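Local coordinates for protein cytochrome cL (Hyphomicrobium denitrificans, PDB 2D0W) that carries electrons through its haem and probably serves as the electron acceptor of methanol dehydrogenase in methanol oxidation, at residues 3-8 / 87-92; 14-19 / 94-99; 23-28 / 110-115. One frame throughout, in Å; residues are numbered along the deposited sequence.

Contact 1 (3-8 / 87-92)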
# COMPACT_ATOMS: atom_id res chain seq x y z
N GLU A 3 -4.50 -8.92 14.30
CA GLU A 3 -5.58 -8.74 13.34
C GLU A 3 -6.05 -10.09 12.80
O GLU A 3 -5.28 -11.04 12.70
CB GLU A 3 -5.10 -7.89 12.17
CG GLU A 3 -4.63 -6.49 12.53
CD GLU A 3 -5.75 -5.59 13.01
OE1 GLU A 3 -5.46 -4.75 13.86
OE2 GLU A 3 -6.91 -5.69 12.56
N VAL A 4 -7.31 -10.13 12.44
CA VAL A 4 -7.84 -11.22 11.65
C VAL A 4 -8.11 -10.66 10.24
O VAL A 4 -8.81 -9.67 10.10
CB VAL A 4 -9.13 -11.78 12.27
CG1 VAL A 4 -9.75 -12.82 11.35
CG2 VAL A 4 -8.85 -12.34 13.71
N PHE A 5 -7.52 -11.26 9.22
CA PHE A 5 -7.69 -10.73 7.85
C PHE A 5 -8.73 -11.49 7.08
O PHE A 5 -8.79 -12.72 7.17
CB PHE A 5 -6.36 -10.72 7.11
CG PHE A 5 -5.30 -9.91 7.81
CD1 PHE A 5 -5.32 -8.54 7.75
CD2 PHE A 5 -4.30 -10.54 8.59
CE1 PHE A 5 -4.34 -7.77 8.41
CE2 PHE A 5 -3.33 -9.81 9.24
CZ PHE A 5 -3.35 -8.42 9.17
N ARG A 6 -9.58 -10.76 6.36
CA ARG A 6 -10.71 -11.33 5.61
C ARG A 6 -10.77 -10.83 4.18
O ARG A 6 -10.45 -9.67 3.87
CB ARG A 6 -12.06 -11.06 6.33
CG ARG A 6 -12.18 -11.68 7.73
CD ARG A 6 -13.62 -12.01 8.14
NE ARG A 6 -13.67 -12.96 9.26
CZ ARG A 6 -13.71 -14.28 9.14
NH1 ARG A 6 -13.71 -14.85 7.94
NH2 ARG A 6 -13.75 -15.05 10.22
N ASN A 7 -11.25 -11.69 3.31
CA ASN A 7 -11.47 -11.30 1.94
C ASN A 7 -12.42 -10.08 1.81
O ASN A 7 -13.55 -10.10 2.30
CB ASN A 7 -11.96 -12.51 1.15
CG ASN A 7 -12.00 -12.26 -0.34
OD1 ASN A 7 -11.17 -12.77 -1.06
ND2 ASN A 7 -12.95 -11.45 -0.81
N THR A 8 -11.93 -9.03 1.15
CA THR A 8 -12.69 -7.80 0.84
C THR A 8 -14.12 -8.04 0.33
O THR A 8 -15.09 -7.42 0.84
CB THR A 8 -11.86 -6.91 -0.10
OG1 THR A 8 -10.75 -6.42 0.63
CG2 THR A 8 -12.61 -5.71 -0.55
N THR A 87 -8.38 2.34 4.96
CA THR A 87 -7.53 1.86 6.05
C THR A 87 -6.45 0.97 5.45
O THR A 87 -6.69 0.28 4.42
CB THR A 87 -8.36 1.08 7.12
OG1 THR A 87 -8.77 -0.19 6.61
CG2 THR A 87 -9.64 1.84 7.48
N ASP A 88 -5.27 0.92 6.08
CA ASP A 88 -4.19 0.05 5.60
C ASP A 88 -4.61 -1.39 5.72
O ASP A 88 -4.26 -2.19 4.88
CB ASP A 88 -2.87 0.28 6.34
CG ASP A 88 -2.27 1.65 6.03
OD1 ASP A 88 -1.45 2.12 6.82
OD2 ASP A 88 -2.65 2.28 5.03
N LYS A 89 -5.39 -1.71 6.75
CA LYS A 89 -5.84 -3.10 6.94
C LYS A 89 -6.68 -3.58 5.76
O LYS A 89 -6.48 -4.71 5.28
CB LYS A 89 -6.60 -3.27 8.25
CG LYS A 89 -6.62 -4.70 8.73
CD LYS A 89 -7.95 -5.33 8.50
CE LYS A 89 -8.67 -5.59 9.79
NZ LYS A 89 -8.11 -6.76 10.45
N GLY A 90 -7.62 -2.74 5.31
CA GLY A 90 -8.49 -3.07 4.17
C GLY A 90 -7.74 -3.20 2.86
O GLY A 90 -7.97 -4.14 2.11
N LEU A 91 -6.85 -2.25 2.60
CA LEU A 91 -6.01 -2.26 1.41
C LEU A 91 -5.15 -3.53 1.38
O LEU A 91 -5.08 -4.26 0.36
CB LEU A 91 -5.15 -0.97 1.36
CG LEU A 91 -4.30 -0.78 0.11
CD1 LEU A 91 -5.18 -1.01 -1.06
CD2 LEU A 91 -3.66 0.62 -0.01
N PHE A 92 -4.54 -3.86 2.51
CA PHE A 92 -3.78 -5.08 2.59
C PHE A 92 -4.67 -6.29 2.20
O PHE A 92 -4.25 -7.16 1.40
CB PHE A 92 -3.21 -5.22 4.02
CG PHE A 92 -2.56 -6.57 4.32
CD1 PHE A 92 -1.21 -6.77 4.07
CD2 PHE A 92 -3.30 -7.63 4.83
CE1 PHE A 92 -0.60 -8.00 4.36
CE2 PHE A 92 -2.72 -8.86 5.11
CZ PHE A 92 -1.35 -9.05 4.88
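The irregular N-terminal segment 3-8 passes beside the first turns of helix 88-97, its CA atoms coming nearest at F5 CA to K89 CA, 7.9 Å, and at T8 CA to G90 CA, 7.1 Å. K89 spans that gap with its polar tip. CG stands anti to the backbone N (chi1 -158°) and the chain then bends repeatedly, so that the ammonium group reaches across to the loop. There K89 NZ is gripped twice: it forms a salt bridge with E3 OE2 at 2.7 Å, using the anti lone pair of that oxygen, and it donates to V4 O at 3.0 Å from above the carbonyl plane. A lysine suits this place because a single NZ can serve both a carboxylate and a main-chain carbonyl, while its aliphatic part leans on the ring of F5, K89 CG lying 3.8 Å from F5 CE1. The helix belongs to the class I cytochrome c fold, and L91, on another side of it, touches the haem. Its start is capped by T87, whose OG1 accepts from G90 N at 3.1 Å. One turn further on, F92 turns its edge to the face of F5 in a tilted edge-to-face pair, the planes at 50° and the centroids of the F5 and F92 rings 4.8 Å apart. F92 CE2 sits 3.7 Å above the centre of the F5 ring. F92 CG is anti to its backbone N, which carries the ring out from the helix toward the loop; there it also meets F33, M34 and M115. At the other end of segment 3-8, T8 OG1 lies near G90 O, but its hydrogen bond is to T94 OG1.

Contact 2 (14-19 / 94-99). With HEM (protoporphyrin IX containing Fe), chain H.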
# COMPACT_ATOMS: atom_id res chain seq x y z
N LEU A 14 -8.69 -14.87 5.36
CA LEU A 14 -7.47 -14.96 4.61
C LEU A 14 -6.45 -15.79 5.38
O LEU A 14 -6.21 -15.51 6.53
CB LEU A 14 -6.95 -13.55 4.36
CG LEU A 14 -7.15 -12.93 2.98
CD1 LEU A 14 -8.35 -13.49 2.22
CD2 LEU A 14 -7.13 -11.40 3.04
N ASP A 15 -5.82 -16.79 4.76
CA ASP A 15 -4.79 -17.54 5.51
C ASP A 15 -3.42 -16.94 5.28
O ASP A 15 -2.61 -17.46 4.52
CB ASP A 15 -4.86 -19.06 5.24
CG ASP A 15 -3.75 -19.84 5.96
OD1 ASP A 15 -3.51 -20.97 5.52
OD2 ASP A 15 -3.15 -19.38 6.95
N VAL A 16 -3.18 -15.82 5.96
CA VAL A 16 -1.95 -15.04 5.81
C VAL A 16 -0.69 -15.89 6.04
O VAL A 16 0.16 -15.97 5.17
CB VAL A 16 -1.99 -13.75 6.68
CG1 VAL A 16 -0.67 -13.01 6.58
CG2 VAL A 16 -3.15 -12.86 6.26
N GLU A 17 -0.58 -16.56 7.18
CA GLU A 17 0.63 -17.36 7.47
C GLU A 17 0.83 -18.53 6.51
O GLU A 17 1.96 -18.96 6.23
CB GLU A 17 0.59 -17.86 8.89
CG GLU A 17 -0.16 -16.95 9.85
CD GLU A 17 0.74 -16.07 10.66
OE1 GLU A 17 0.34 -14.91 10.94
OE2 GLU A 17 1.84 -16.55 11.04
N GLY A 18 -0.27 -19.06 6.01
CA GLY A 18 -0.21 -20.19 5.12
C GLY A 18 0.20 -19.80 3.72
O GLY A 18 0.88 -20.57 3.04
N GLN A 19 -0.19 -18.59 3.31
CA GLN A 19 -0.11 -18.17 1.92
C GLN A 19 1.02 -17.21 1.62
O GLN A 19 1.60 -17.28 0.55
CB GLN A 19 -1.46 -17.64 1.42
CG GLN A 19 -2.52 -18.73 1.12
CD GLN A 19 -2.28 -19.47 -0.21
OE1 GLN A 19 -2.33 -18.87 -1.29
NE2 GLN A 19 -2.03 -20.78 -0.12
N THR A 94 -7.43 -6.40 0.45
CA THR A 94 -7.78 -6.37 -0.99
C THR A 94 -6.63 -6.89 -1.83
O THR A 94 -6.80 -7.79 -2.67
CB THR A 94 -8.21 -4.98 -1.40
OG1 THR A 94 -9.36 -4.64 -0.63
CG2 THR A 94 -8.54 -4.90 -2.91
N ILE A 95 -5.42 -6.39 -1.56
CA ILE A 95 -4.23 -6.85 -2.27
C ILE A 95 -3.95 -8.31 -1.98
O ILE A 95 -3.72 -9.06 -2.92
CB ILE A 95 -2.98 -5.97 -2.02
CG1 ILE A 95 -3.36 -4.52 -2.31
CG2 ILE A 95 -1.80 -6.40 -2.96
CD1 ILE A 95 -2.43 -3.47 -1.64
N PHE A 96 -4.00 -8.70 -0.70
CA PHE A 96 -3.61 -10.05 -0.30
C PHE A 96 -4.58 -11.07 -0.90
O PHE A 96 -4.15 -12.03 -1.53
CB PHE A 96 -3.58 -10.24 1.24
CG PHE A 96 -2.82 -11.45 1.67
CD1 PHE A 96 -3.37 -12.74 1.53
CD2 PHE A 96 -1.56 -11.34 2.23
CE1 PHE A 96 -2.63 -13.87 1.93
CE2 PHE A 96 -0.83 -12.44 2.60
CZ PHE A 96 -1.35 -13.71 2.45
N GLY A 97 -5.88 -10.86 -0.67
CA GLY A 97 -6.88 -11.86 -1.03
C GLY A 97 -7.55 -11.59 -2.35
O GLY A 97 -8.21 -12.47 -2.85
N GLY A 98 -7.38 -10.39 -2.91
CA GLY A 98 -7.99 -10.02 -4.20
C GLY A 98 -9.40 -9.45 -4.10
O GLY A 98 -9.91 -9.24 -2.99
N ALA A 99 -10.02 -9.19 -5.27
CA ALA A 99 -11.41 -8.70 -5.33
C ALA A 99 -12.23 -9.47 -6.38
O ALA A 99 -12.14 -10.70 -6.44
CB ALA A 99 -11.45 -7.17 -5.57
CHA HEM H . -9.36 -3.53 -7.80
CHB HEM H . -4.83 -2.94 -6.10
CHC HEM H . -2.94 -5.73 -9.62
CHD HEM H . -7.21 -5.25 -11.89
C1A HEM H . -8.32 -3.17 -6.95
C2A HEM H . -8.40 -2.52 -5.65
C3A HEM H . -7.15 -2.34 -5.21
C4A HEM H . -6.21 -2.89 -6.18
CMA HEM H . -6.70 -1.66 -3.88
CAA HEM H . -9.69 -2.05 -4.95
CBA HEM H . -9.98 -0.64 -5.49
CGA HEM H . -11.14 0.04 -4.77
O1A HEM H . -11.54 -0.42 -3.68
O2A HEM H . -11.66 1.04 -5.32
C1B HEM H . -3.93 -3.69 -6.87
C2B HEM H . -2.48 -3.87 -6.71
C3B HEM H . -2.03 -4.65 -7.57
C4B HEM H . -3.07 -5.02 -8.48
CMB HEM H . -1.72 -3.11 -5.62
CAB HEM H . -0.67 -5.35 -7.52
CBB HEM H . -0.29 -6.01 -6.47
C1C HEM H . -3.94 -5.83 -10.58
C2C HEM H . -3.91 -6.64 -11.81
C3C HEM H . -5.05 -6.45 -12.44
C4C HEM H . -5.92 -5.63 -11.59
CMC HEM H . -2.58 -7.07 -12.41
CAC HEM H . -5.45 -6.77 -13.92
CBC HEM H . -5.13 -7.95 -14.37
C1D HEM H . -8.21 -4.85 -11.02
C2D HEM H . -9.64 -4.83 -11.31
C3D HEM H . -10.31 -4.31 -10.04
C4D HEM H . -9.23 -4.03 -9.10
CMD HEM H . -10.32 -5.26 -12.64
CAD HEM H . -11.84 -4.09 -9.75
CBD HEM H . -12.18 -5.31 -8.88
CGD HEM H . -13.48 -5.17 -8.12
O1D HEM H . -13.82 -6.06 -7.32
O2D HEM H . -14.15 -4.15 -8.32
NA HEM H . -6.98 -3.36 -7.23
NB HEM H . -4.19 -4.37 -8.03
NC HEM H . -5.20 -5.27 -10.45
ND HEM H . -8.03 -4.35 -9.74
FE HEM H . -6.09 -4.42 -8.80
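In this class I cytochrome c fold, helix 88-97 offers the haem one side and an N-terminal segment, 14-19, another; F96 and G97 meet that segment while T94, I95 and A99 belong to the haem pocket. The contact between the protein segments is apolar, with no hydrogen bond across it. F96, its CG anti to the backbone N (chi1 -163°), pushes its ring out from the helix against the short helix 16-19. V16 CG2 stands over the centre of one face of the F96 ring, 4.2 Å above its plane, and the ring tip reaches the backbone, F96 CZ coming 3.7 Å from V16 CA. Q19 CB meets the ring at its edge, near its plane, 4.0 Å from F96 CE1, and L14 runs past F96 in the opposite direction, its CG 4.1 Å from F96 CD1. An alanine at F96 would remove the ring that V16, Q19 and L14 share, and would probably loosen helix 16-19 against helix 88-97, which lines the haem pocket. Glycine suits position 97 because a CB there would clash with L14 CD1; without it, the leucine methyl L14 CD1 rests 3.9 Å from G97 CA. G98 follows with positive phi as the helix ends.

A polar bond within segment 14-19 shapes its helix start. D15, at the centre of an inverse gamma turn, is the N-cap of helix 16-19, its OD2 accepting a weak hydrogen bond from G18 N; an aspartate is short enough to fold back over that helix start.

On the haem side the touches are mostly aliphatic. T94 CG2 rests against HEM C2A, at the outer edge of pyrrole ring A, 3.6 Å away, and I95 CG2 meets the vinyl atom HEM CBB at 3.8 Å. The tightest approach is to a propionate, A99 CB to HEM O1D, 3.1 Å.

Contact 3 (23-28 / 110-115)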
# COMPACT_ATOMS: atom_id res chain seq x y z
N GLU A 23 9.82 -15.87 3.65
CA GLU A 23 10.77 -14.81 3.91
C GLU A 23 10.07 -13.47 4.04
O GLU A 23 8.98 -13.30 3.54
CB GLU A 23 11.80 -14.73 2.77
CG GLU A 23 12.46 -16.08 2.43
CD GLU A 23 11.56 -17.02 1.61
OE1 GLU A 23 10.48 -16.61 1.07
OE2 GLU A 23 11.95 -18.21 1.52
N GLY A 24 10.70 -12.51 4.73
CA GLY A 24 10.24 -11.12 4.72
C GLY A 24 9.10 -10.86 5.69
O GLY A 24 8.36 -9.89 5.54
N ARG A 25 8.96 -11.72 6.70
CA ARG A 25 7.97 -11.48 7.74
C ARG A 25 8.62 -10.97 9.02
O ARG A 25 7.96 -10.37 9.88
CB ARG A 25 7.11 -12.73 8.03
CG ARG A 25 7.26 -13.82 7.03
CD ARG A 25 6.01 -14.49 6.51
NE ARG A 25 5.45 -15.44 7.44
CZ ARG A 25 4.78 -16.54 7.11
NH1 ARG A 25 4.61 -16.91 5.85
NH2 ARG A 25 4.30 -17.31 8.09
N ASP A 26 9.90 -11.27 9.20
CA ASP A 26 10.54 -10.99 10.48
C ASP A 26 11.08 -9.55 10.55
O ASP A 26 12.27 -9.37 10.78
CB ASP A 26 11.65 -12.04 10.77
CG ASP A 26 12.40 -11.77 12.10
OD1 ASP A 26 11.80 -11.23 13.06
OD2 ASP A 26 13.61 -12.08 12.19
N THR A 27 10.25 -8.53 10.32
CA THR A 27 10.74 -7.13 10.37
C THR A 27 9.91 -6.36 11.39
O THR A 27 8.75 -6.74 11.66
CB THR A 27 10.71 -6.39 8.99
OG1 THR A 27 9.36 -6.03 8.68
CG2 THR A 27 11.31 -7.25 7.84
N PRO A 28 10.49 -5.30 11.99
CA PRO A 28 9.65 -4.60 12.93
C PRO A 28 8.36 -4.08 12.32
O PRO A 28 7.33 -4.05 12.99
CB PRO A 28 10.56 -3.44 13.38
CG PRO A 28 11.94 -4.01 13.27
CD PRO A 28 11.86 -4.73 11.96
N LEU A 110 3.96 -11.62 -2.76
CA LEU A 110 4.70 -10.52 -2.10
C LEU A 110 5.15 -10.95 -0.71
O LEU A 110 4.31 -11.36 0.08
CB LEU A 110 3.72 -9.35 -1.89
CG LEU A 110 3.27 -8.58 -3.14
CD1 LEU A 110 1.82 -7.97 -3.03
CD2 LEU A 110 4.32 -7.54 -3.35
N GLU A 111 6.43 -10.80 -0.36
CA GLU A 111 6.80 -10.88 1.06
C GLU A 111 6.09 -9.78 1.84
O GLU A 111 5.90 -8.65 1.34
CB GLU A 111 8.31 -10.79 1.27
CG GLU A 111 9.04 -12.02 0.67
CD GLU A 111 10.53 -11.80 0.49
OE1 GLU A 111 11.06 -10.84 1.11
OE2 GLU A 111 11.19 -12.58 -0.26
N LEU A 112 5.71 -10.11 3.07
CA LEU A 112 4.90 -9.23 3.90
C LEU A 112 5.52 -7.85 4.03
O LEU A 112 4.78 -6.85 3.99
CB LEU A 112 4.65 -9.86 5.27
CG LEU A 112 3.65 -11.03 5.26
CD1 LEU A 112 2.29 -10.64 4.68
CD2 LEU A 112 4.21 -12.11 4.43
N ASP A 113 6.85 -7.79 4.15
CA ASP A 113 7.56 -6.50 4.32
C ASP A 113 7.44 -5.68 3.04
O ASP A 113 7.25 -4.47 3.10
CB ASP A 113 9.03 -6.73 4.70
CG ASP A 113 9.72 -5.44 5.19
OD1 ASP A 113 9.23 -4.79 6.13
OD2 ASP A 113 10.76 -5.08 4.58
N ASN A 114 7.50 -6.37 1.90
CA ASN A 114 7.34 -5.73 0.61
C ASN A 114 5.92 -5.29 0.37
O ASN A 114 5.69 -4.23 -0.19
CB ASN A 114 7.86 -6.60 -0.54
CG ASN A 114 9.41 -6.64 -0.59
OD1 ASN A 114 10.07 -5.72 -0.21
ND2 ASN A 114 9.97 -7.73 -1.05
N MET A 115 4.96 -6.10 0.80
CA MET A 115 3.55 -5.70 0.74
C MET A 115 3.37 -4.36 1.41
O MET A 115 2.57 -3.51 0.97
CB MET A 115 2.68 -6.74 1.46
CG MET A 115 1.26 -6.26 1.66
SD MET A 115 0.33 -6.35 0.13
CE MET A 115 -0.17 -8.06 0.21
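Two hydrogen bonds converge on D113, in the first turn of helix 112-124. T27 OG1 donates to D113 OD1 at 2.8 Å, meeting that oxygen from above the carboxylate plane, and D113 N gives its hydrogen to G24 O at 2.9 Å. The second bond is bent at the hydrogen (136°), yet it lies in the plane of the G24 carbonyl, so the loop supplies an acceptor for an amide that has none from a preceding turn. The carboxylate is heavily used: OD1 also bonds Y41 OH and OD2 forms a salt bridge with K117, partners that would probably keep it ionised. T27 does double duty, since its OG1 caps V30 N at the start of helix 28-36; a small hydroxyl both gives and accepts here.

Around it the backbones come close, G24 CA and E111 CA being 5.0 Å apart. Glycine suits the place, for a CB on G24 would fall 2.5 Å from E111 CB. Beside it E111 CG presses on E23 O at 3.1 Å, while the two acid ends, E23 OE1 and E111 OE2, are 4.3 Å apart, a proximity that may raise their pKa values. Further out the aliphatic part of R25 lies alongside L112, pointing the same way, with R25 CD 3.6 Å from L112 CD2; its NH1 bonds P21 O. L112 continues inward to F92, V30 and M34. This fastens an N-terminal loop to the beginning of helix 112-124, counterpart of the C-terminal helix in the canonical class I cytochrome c fold, though further helices follow here.

Followed from the N terminus, the chain lays 3-8, 14-19 and 23-28 in turn against 87-92, 94-99 and 110-115, met later in the same order. Each contact closes a loop of 74 to 81 intervening residues; because the segments alternate, every pair of loops crosses and none nests. Contacts 1 and 2 use successive parts of helix 88-97 and are joined directly, F5 O meeting L14 N and F5 CD2 packing against V16 CG2. Contact 3 moves on to helix 112-124, which packs on the same helix where I95 touches M115 and, just before it, L110. Together they drape the N-terminal region over two consecutive helices of the haem fold.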